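Local coordinates for carbohydrate binding module (PDB 2W3J), which probably binds uronic acid sugars, as a calcium-containing carbohydrate-binding module of family 35, at residues A[44-58]-A[121-135]. Sequence-based numbering, arbitrary orientation.
Sequences SLSAASAKTYTAQIR and IDSIRVTGNGITPAA. With CA (calcium ion), chain C.
Thr54 O accepts a hydrogen bond from Thr127 N, which comes in nearly along the C=O axis at 2.9 Å; in one of two modelled conformers, with the hydroxyl between backbone N and carbonyl carbon (chi1 57°), Thr127 OG1 also donates to it. From there strands 51-58 and 121-126 run antiparallel, Gln56 and Arg125 exchanging backbone hydrogen bonds. At the far end Asp122 and Ser123 both face Arg58 in a classic beta bulge. Arg58, extended from CG to NE, lies alongside Asp122, its NH1 2.8 Å from Asp122 OD2. OD2 lies near the guanidinium plane, but NH1 meets it from above the carboxylate plane, the two planes 64° apart. Asp122 OD1 and O bind calcium with Glu5, Glu6, Thr26 and Gly29, so a short acid serves both cation and arginine, and the salt bridge probably helps orient it.

On the face carrying Ala55, Ile57, Ile124 and Val126, the isoleucines pack CG1 to CG1; in one modelled conformer of Leu45, CD2 meets Val126 CG2 tip to tip at 3.8 Å, joining the two sheets. Ile131 offers apolar CD1 to one face of the Tyr53 ring, a CH-pi contact 4.1 Å from its centroid. Gly128 suits its place because a CB would strike Tyr53 CD1. With 44-47 pairing antiparallel to 131-133, both segments pass between sheets, as in the beta-sandwich of these carbohydrate-binding modules.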
loop_
_atom_site.group_PDB
_atom_site.type_symbol
_atom_site.label_atom_id
_atom_site.label_comp_id
_atom_site.label_asym_id
_atom_site.label_seq_id
_atom_site.Cartn_x
_atom_site.Cartn_y
_atom_site.Cartn_z
ATOM N N SER A 44 -1.597 -9.298 -3.193
ATOM C CA SER A 44 -1.799 -10.162 -4.384
ATOM C C SER A 44 -3.231 -9.945 -4.859
ATOM O O SER A 44 -4.170 -10.011 -4.056
ATOM C CB SER A 44 -1.613 -11.631 -4.002
ATOM O OG SER A 44 -1.771 -12.524 -5.130
ATOM N N LEU A 45 -3.397 -9.674 -6.152
ATOM C CA LEU A 45 -4.722 -9.442 -6.714
ATOM C C LEU A 45 -4.879 -10.126 -8.054
ATOM O O LEU A 45 -3.894 -10.468 -8.705
ATOM C CB LEU A 45 -4.997 -7.942 -6.887
ATOM C CG LEU A 45 -4.332 -7.067 -7.956
ATOM C CD1 LEU A 45 -4.784 -7.384 -9.388
ATOM C CD2 LEU A 45 -4.611 -5.608 -7.648
ATOM N N SER A 46 -6.126 -10.286 -8.473
ATOM C CA SER A 46 -6.416 -10.786 -9.816
ATOM C C SER A 46 -7.121 -9.705 -10.594
ATOM O O SER A 46 -7.972 -8.995 -10.045
ATOM C CB SER A 46 -7.322 -12.016 -9.753
ATOM O OG SER A 46 -6.692 -13.065 -9.056
ATOM N N ALA A 47 -6.772 -9.575 -11.877
ATOM C CA ALA A 47 -7.422 -8.653 -12.791
ATOM C C ALA A 47 -8.032 -9.472 -13.950
ATOM O O ALA A 47 -7.406 -10.399 -14.449
ATOM C CB ALA A 47 -6.440 -7.644 -13.338
ATOM N N ALA A 48 -9.243 -9.119 -14.365
ATOM C CA ALA A 48 -9.881 -9.810 -15.508
ATOM C C ALA A 48 -9.197 -9.480 -16.847
ATOM O O ALA A 48 -9.130 -10.321 -17.746
ATOM C CB ALA A 48 -11.369 -9.491 -15.560
ATOM N N SER A 49 -8.685 -8.272 -17.009
ATOM C CA SER A 49 -7.984 -7.978 -18.243
ATOM C C SER A 49 -6.782 -7.096 -18.006
ATOM O O SER A 49 -6.685 -6.419 -16.971
ATOM C CB SER A 49 -8.919 -7.337 -19.267
ATOM O OG SER A 49 -9.348 -6.075 -18.812
ATOM N N ALA A 50 -5.866 -7.121 -18.969
ATOM C CA ALA A 50 -4.648 -6.337 -18.893
ATOM C C ALA A 50 -4.891 -4.905 -19.334
ATOM O O ALA A 50 -5.302 -4.648 -20.469
ATOM C CB ALA A 50 -3.552 -6.977 -19.725
ATOM N N LYS A 51 -4.640 -3.970 -18.426
ATOM C CA LYS A 51 -4.633 -2.554 -18.730
ATOM C C LYS A 51 -4.076 -1.782 -17.542
ATOM O O LYS A 51 -3.621 -2.382 -16.585
ATOM C CB LYS A 51 -6.025 -2.031 -19.064
ATOM C CG LYS A 51 -7.107 -2.431 -18.100
ATOM C CD LYS A 51 -8.388 -1.589 -18.308
ATOM N N THR A 52 -4.121 -0.460 -17.621
ATOM C CA THR A 52 -3.697 0.372 -16.497
ATOM C C THR A 52 -4.885 0.637 -15.596
ATOM O O THR A 52 -5.988 0.959 -16.083
ATOM C CB THR A 52 -3.084 1.691 -16.980
ATOM O OG1 THR A 52 -1.885 1.390 -17.696
ATOM C CG2 THR A 52 -2.750 2.616 -15.813
ATOM N N TYR A 53 -4.657 0.503 -14.279
ATOM C CA TYR A 53 -5.678 0.773 -13.265
ATOM C C TYR A 53 -5.181 1.831 -12.302
ATOM O O TYR A 53 -3.968 1.963 -12.106
ATOM C CB TYR A 53 -5.970 -0.508 -12.483
ATOM C CG TYR A 53 -6.570 -1.627 -13.322
ATOM C CD1 TYR A 53 -7.953 -1.813 -13.381
ATOM C CD2 TYR A 53 -5.755 -2.495 -14.056
ATOM C CE1 TYR A 53 -8.504 -2.853 -14.144
ATOM C CE2 TYR A 53 -6.302 -3.539 -14.822
ATOM C CZ TYR A 53 -7.675 -3.699 -14.854
ATOM O OH TYR A 53 -8.221 -4.721 -15.607
ATOM N N THR A 54 -6.094 2.601 -11.712
ATOM C CA THR A 54 -5.714 3.558 -10.663
ATOM C C THR A 54 -5.829 2.884 -9.296
ATOM O O THR A 54 -6.887 2.333 -8.970
ATOM C CB THR A 54 -6.633 4.774 -10.654
ATOM O OG1 THR A 54 -6.619 5.360 -11.959
ATOM C CG2 THR A 54 -6.140 5.783 -9.646
ATOM N N ALA A 55 -4.736 2.919 -8.521
ATOM C CA ALA A 55 -4.737 2.445 -7.128
ATOM C C ALA A 55 -4.698 3.677 -6.236
ATOM O O ALA A 55 -4.145 4.720 -6.598
ATOM C CB ALA A 55 -3.532 1.565 -6.841
ATOM N N GLN A 56 -5.347 3.591 -5.087
ATOM C CA GLN A 56 -5.230 4.656 -4.121
ATOM C C GLN A 56 -4.756 4.087 -2.788
ATOM O O GLN A 56 -5.357 3.165 -2.252
ATOM C CB GLN A 56 -6.587 5.337 -3.921
ATOM C CG GLN A 56 -6.505 6.479 -2.891
ATOM C CD GLN A 56 -7.769 7.279 -2.840
ATOM O OE1 GLN A 56 -7.962 8.232 -3.620
ATOM N NE2 GLN A 56 -8.649 6.907 -1.937
ATOM N N ILE A 57 -3.685 4.659 -2.251
ATOM C CA ILE A 57 -3.133 4.197 -0.972
ATOM C C ILE A 57 -3.513 5.179 0.092
ATOM O O ILE A 57 -3.307 6.384 -0.070
ATOM C CB ILE A 57 -1.586 4.096 -1.060
ATOM C CG1 ILE A 57 -1.219 3.087 -2.158
ATOM C CG2 ILE A 57 -0.999 3.623 0.311
ATOM C CD1 ILE A 57 0.313 3.077 -2.547
ATOM N N ARG A 58 -4.135 4.690 1.172
ATOM C CA ARG A 58 -4.521 5.585 2.266
ATOM C C ARG A 58 -3.500 5.393 3.393
ATOM O O ARG A 58 -3.148 4.270 3.738
ATOM C CB ARG A 58 -5.928 5.253 2.765
ATOM C CG ARG A 58 -6.488 6.237 3.776
ATOM C CD ARG A 58 -7.992 5.940 4.035
ATOM N NE ARG A 58 -8.609 6.959 4.888
ATOM C CZ ARG A 58 -8.854 6.819 6.194
ATOM N NH1 ARG A 58 -8.501 5.711 6.848
ATOM N NH2 ARG A 58 -9.424 7.825 6.853
ATOM N N ILE A 121 0.370 2.426 6.706
ATOM C CA ILE A 121 -0.472 2.156 5.511
ATOM C C ILE A 121 -1.792 1.509 5.927
ATOM O O ILE A 121 -1.801 0.403 6.484
ATOM C CB ILE A 121 0.238 1.243 4.525
ATOM C CG1 ILE A 121 1.623 1.825 4.147
ATOM C CG2 ILE A 121 -0.688 1.021 3.262
ATOM C CD1 ILE A 121 1.521 3.235 3.535
ATOM N N ASP A 122 -2.884 2.236 5.714
ATOM C CA ASP A 122 -4.223 1.773 6.130
ATOM C C ASP A 122 -4.759 0.734 5.135
ATOM O O ASP A 122 -5.315 -0.298 5.515
ATOM C CB ASP A 122 -5.164 2.976 6.172
ATOM C CG ASP A 122 -6.567 2.589 6.558
ATOM O OD1 ASP A 122 -6.702 1.669 7.412
ATOM O OD2 ASP A 122 -7.495 3.221 6.021
ATOM N N SER A 123 -4.611 1.034 3.858
ATOM C CA SER A 123 -5.210 0.177 2.835
ATOM C C SER A 123 -4.700 0.586 1.466
ATOM O O SER A 123 -4.141 1.676 1.276
ATOM C CB SER A 123 -6.741 0.382 2.850
ATOM O OG SER A 123 -7.075 1.769 2.590
ATOM N N ILE A 124 -4.911 -0.296 0.502
ATOM C CA ILE A 124 -4.779 0.080 -0.895
ATOM C C ILE A 124 -6.091 -0.295 -1.611
ATOM O O ILE A 124 -6.651 -1.350 -1.351
ATOM C CB ILE A 124 -3.516 -0.512 -1.586
ATOM C CG1 ILE A 124 -3.361 0.096 -2.976
ATOM C CG2 ILE A 124 -3.490 -2.054 -1.673
ATOM C CD1 ILE A 124 -2.057 -0.340 -3.617
ATOM N N ARG A 125 -6.580 0.635 -2.427
ATOM C CA ARG A 125 -7.833 0.460 -3.169
ATOM C C ARG A 125 -7.489 0.456 -4.652
ATOM O O ARG A 125 -6.894 1.411 -5.144
ATOM C CB ARG A 125 -8.766 1.637 -2.875
ATOM C CG ARG A 125 -10.180 1.529 -3.496
ATOM C CD ARG A 125 -10.926 2.834 -3.341
ATOM N NE ARG A 125 -11.075 3.249 -1.950
ATOM C CZ ARG A 125 -12.085 2.876 -1.172
ATOM N NH1 ARG A 125 -13.022 2.062 -1.645
ATOM N NH2 ARG A 125 -12.154 3.303 0.082
ATOM N N VAL A 126 -7.848 -0.616 -5.357
ATOM C CA VAL A 126 -7.616 -0.644 -6.800
ATOM C C VAL A 126 -8.974 -0.477 -7.509
ATOM O O VAL A 126 -9.883 -1.299 -7.313
ATOM C CB VAL A 126 -6.932 -1.959 -7.208
ATOM C CG1 VAL A 126 -6.700 -2.031 -8.759
ATOM C CG2 VAL A 126 -5.599 -2.111 -6.418
ATOM N N THR A 127 -9.103 0.580 -8.296
ATOM C CA THR A 127 -10.376 0.840 -8.974
ATOM C C THR A 127 -10.444 0.202 -10.352
ATOM O O THR A 127 -9.425 -0.033 -11.003
ATOM C CB THR A 127 -10.694 2.337 -9.073
ATOM O OG1 THR A 127 -9.634 3.019 -9.753
ATOM C CG2 THR A 127 -10.881 2.916 -7.696
ATOM N N GLY A 128 -11.666 -0.102 -10.787
ATOM C CA GLY A 128 -11.880 -0.773 -12.067
ATOM C C GLY A 128 -12.657 -2.064 -11.888
ATOM O O GLY A 128 -12.655 -2.668 -10.811
ATOM N N ASN A 129 -13.328 -2.503 -12.951
ATOM C CA ASN A 129 -14.109 -3.712 -12.888
ATOM C C ASN A 129 -13.190 -4.903 -12.898
ATOM O O ASN A 129 -12.082 -4.833 -13.418
ATOM C CB ASN A 129 -15.062 -3.813 -14.095
ATOM C CG ASN A 129 -15.921 -2.570 -14.267
ATOM O OD1 ASN A 129 -16.516 -2.064 -13.301
ATOM N ND2 ASN A 129 -16.005 -2.073 -15.501
ATOM N N GLY A 130 -13.662 -6.006 -12.345
ATOM C CA GLY A 130 -12.959 -7.265 -12.470
ATOM C C GLY A 130 -11.702 -7.394 -11.616
ATOM O O GLY A 130 -10.820 -8.189 -11.922
ATOM N N ILE A 131 -11.634 -6.628 -10.535
ATOM C CA ILE A 131 -10.499 -6.737 -9.602
ATOM C C ILE A 131 -10.969 -7.522 -8.371
ATOM O O ILE A 131 -12.003 -7.172 -7.770
ATOM C CB ILE A 131 -10.009 -5.339 -9.168
ATOM C CG1 ILE A 131 -9.509 -4.522 -10.355
ATOM C CG2 ILE A 131 -8.924 -5.467 -8.118
ATOM C CD1 ILE A 131 -8.278 -5.089 -10.996
ATOM N N THR A 132 -10.252 -8.587 -8.023
ATOM C CA THR A 132 -10.513 -9.342 -6.799
ATOM C C THR A 132 -9.182 -9.633 -6.111
ATOM O O THR A 132 -8.139 -9.455 -6.717
ATOM C CB THR A 132 -11.192 -10.706 -7.071
ATOM O OG1 THR A 132 -10.419 -11.444 -8.017
ATOM C CG2 THR A 132 -12.611 -10.498 -7.643
ATOM N N PRO A 133 -9.227 -10.107 -4.862
ATOM C CA PRO A 133 -8.011 -10.521 -4.190
ATOM C C PRO A 133 -7.554 -11.842 -4.791
ATOM O O PRO A 133 -8.356 -12.537 -5.399
ATOM C CB PRO A 133 -8.439 -10.708 -2.719
ATOM C CG PRO A 133 -9.937 -10.774 -2.741
ATOM C CD PRO A 133 -10.415 -10.135 -3.991
ATOM N N ALA A 134 -6.270 -12.153 -4.653
ATOM C CA ALA A 134 -5.716 -13.434 -5.110
ATOM C C ALA A 134 -4.945 -14.113 -3.989
ATOM O O ALA A 134 -4.596 -13.460 -2.992
ATOM C CB ALA A 134 -4.807 -13.213 -6.337
ATOM N N ALA A 135 -4.682 -15.416 -4.121
ATOM C CA ALA A 135 -3.890 -16.108 -3.115
ATOM C C ALA A 135 -2.465 -15.531 -3.080
ATOM O O ALA A 135 -1.969 -15.021 -4.085
ATOM C CB ALA A 135 -3.827 -17.606 -3.428
HETATM CA CA CA C . -6.679 -0.711 7.467
HETATM O O HOH W 1 -8.825 -13.752 -7.638
HETATM O O HOH W 2 -10.058 -6.363 -14.221
HETATM O O HOH W 3 -8.775 2.104 -12.661
HETATM O O HOH W 4 -7.029 2.951 0.025
#